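Local coordinates for shikimate kinase (Bacteroides thetaiotaomicron, PDB 3VAA), which probably phosphorylates the 3-hydroxyl group of shikimate with ATP, a magnesium-dependent step on the chorismate pathway to aromatic amino acids, at residues Met112-Met115 with Asn116-Lys120. Residues are numbered along the deposited sequence; the frame is centred on the assembly and turned at random.
Sequences MEFM and NRTGK
E113 and R117, one turn apart, form an i to i+4 salt bridge along helix 111-118, which leads into the parallel-sheet strand 120-125 of this P-loop kinase fold. The ion pair runs from E113 OE2 to R117 NH1 at 3.0 Å. Within this bridge the pairing is through OE2 and NH1 alone, with the carboxylate and guanidinium planes 56° apart. R117 reaches back through a bend at chi3, which also brings R117 NH2 to the ring edge of F114, 3.5 Å from F114 CD1; ring and guanidinium are steeply inclined to each other. D110 adds a weak, long ion pair to the same guanidinium.

The apolar contact is a CH-pi interaction: T118 CG2 lies over one face of the F114 ring, 4.1 Å from the centroid and 24° off the normal. H89 stacks on this ring as well, tying the helix to helix 68-91.

Main-chain i to i+4 bonds run from N116 N to M112 O, R117 N to E113 O, T118 N to F114 O and G119 N to M115 O. T118 N also makes a weak bond to M115 O, and G119 is the first residue to leave helical phi/psi. N116 turns its amide to the 170-172 loop, with ND2 bonded to Q170 O and OD1 to Q172 N, while M115 packs on F29 and T31 of the central sheet.

F114 O accepts twice from T118. T118 N bonds to F114 O at 3.0 Å and lies closer to the line of the C=O, whereas T118 OG1, swung between the backbone N and carbonyl carbon, donates to F114 O at a C=O...OG1 angle of 129°.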
loop_
_atom_site.group_PDB
_atom_site.type_symbol
_atom_site.label_atom_id
_atom_site.label_comp_id
_atom_site.label_asym_id
_atom_site.label_seq_id
_atom_site.Cartn_x
_atom_site.Cartn_y
_atom_site.Cartn_z
ATOM N N MET A 112 11.552 -0.238 4.125
ATOM C CA MET A 112 10.762 -1.016 5.084
ATOM C C MET A 112 11.321 -0.836 6.486
ATOM O O MET A 112 10.573 -0.604 7.429
ATOM C CB MET A 112 10.695 -2.496 4.715
ATOM C CG MET A 112 9.765 -3.336 5.652
ATOM S SD MET A 112 8.055 -2.739 5.739
ATOM C CE MET A 112 7.981 -2.474 4.085
ATOM N N GLU A 113 12.643 -0.906 6.614
ATOM C CA GLU A 113 13.292 -0.748 7.901
ATOM C C GLU A 113 13.002 0.660 8.441
ATOM O O GLU A 113 12.752 0.847 9.640
ATOM C CB GLU A 113 14.785 -1.014 7.736
ATOM C CG GLU A 113 15.645 -0.793 8.942
ATOM C CD GLU A 113 17.124 -0.917 8.591
ATOM O OE1 GLU A 113 17.637 -2.054 8.550
ATOM O OE2 GLU A 113 17.770 0.127 8.355
ATOM N N PHE A 114 13.002 1.644 7.542
ATOM C CA PHE A 114 12.741 3.027 7.908
ATOM C C PHE A 114 11.314 3.231 8.394
ATOM O O PHE A 114 11.077 3.845 9.451
ATOM C CB PHE A 114 13.109 3.948 6.751
ATOM C CG PHE A 114 12.753 5.383 6.987
ATOM C CD1 PHE A 114 13.537 6.176 7.810
ATOM C CD2 PHE A 114 11.656 5.939 6.367
ATOM C CE1 PHE A 114 13.198 7.513 8.035
ATOM C CE2 PHE A 114 11.304 7.267 6.567
ATOM C CZ PHE A 114 12.090 8.060 7.399
ATOM N N MET A 115 10.358 2.672 7.669
ATOM C CA MET A 115 8.973 2.729 8.089
ATOM C C MET A 115 8.815 2.027 9.457
ATOM O O MET A 115 8.149 2.556 10.346
ATOM C CB MET A 115 8.067 2.090 7.037
ATOM C CG MET A 115 7.852 2.981 5.837
ATOM S SD MET A 115 6.642 2.358 4.665
ATOM C CE MET A 115 7.566 1.138 3.765
ATOM N N ASN A 116 9.443 0.862 9.630
ATOM C CA ASN A 116 9.356 0.165 10.914
ATOM C C ASN A 116 9.840 1.035 12.090
ATOM O O ASN A 116 9.224 1.035 13.153
ATOM C CB ASN A 116 10.107 -1.185 10.878
ATOM C CG ASN A 116 9.267 -2.322 10.285
ATOM O OD1 ASN A 116 8.047 -2.346 10.433
ATOM N ND2 ASN A 116 9.934 -3.306 9.697
ATOM N N ARG A 117 10.927 1.774 11.890
ATOM C CA ARG A 117 11.495 2.638 12.936
ATOM C C ARG A 117 10.693 3.898 13.218
ATOM O O ARG A 117 10.724 4.406 14.340
ATOM C CB ARG A 117 12.904 3.111 12.571
ATOM C CG ARG A 117 13.953 2.038 12.440
ATOM C CD ARG A 117 15.368 2.654 12.495
ATOM N NE ARG A 117 15.582 3.720 11.515
ATOM C CZ ARG A 117 16.061 3.542 10.285
ATOM N NH1 ARG A 117 16.373 2.327 9.842
ATOM N NH2 ARG A 117 16.217 4.588 9.482
ATOM N N THR A 118 9.984 4.412 12.221
ATOM C CA THR A 118 9.283 5.695 12.368
ATOM C C THR A 118 7.775 5.639 12.619
ATOM O O THR A 118 7.199 6.634 13.045
ATOM C CB THR A 118 9.542 6.626 11.178
ATOM O OG1 THR A 118 9.087 6.014 9.962
ATOM C CG2 THR A 118 11.042 6.935 11.062
ATOM N N GLY A 119 7.142 4.493 12.382
ATOM C CA GLY A 119 5.717 4.367 12.617
ATOM C C GLY A 119 5.299 2.918 12.675
ATOM O O GLY A 119 6.139 2.033 12.550
ATOM N N LYS A 120 4.009 2.691 12.899
ATOM C CA LYS A 120 3.451 1.343 12.977
ATOM C C LYS A 120 3.221 0.932 11.544
ATOM O O LYS A 120 2.360 1.500 10.859
ATOM C CB LYS A 120 2.134 1.325 13.759
ATOM C CG LYS A 120 2.260 1.641 15.258
ATOM C CD LYS A 120 0.873 1.739 15.915
ATOM C CE LYS A 120 0.942 1.945 17.445
ATOM N NZ LYS A 120 1.407 0.725 18.161
#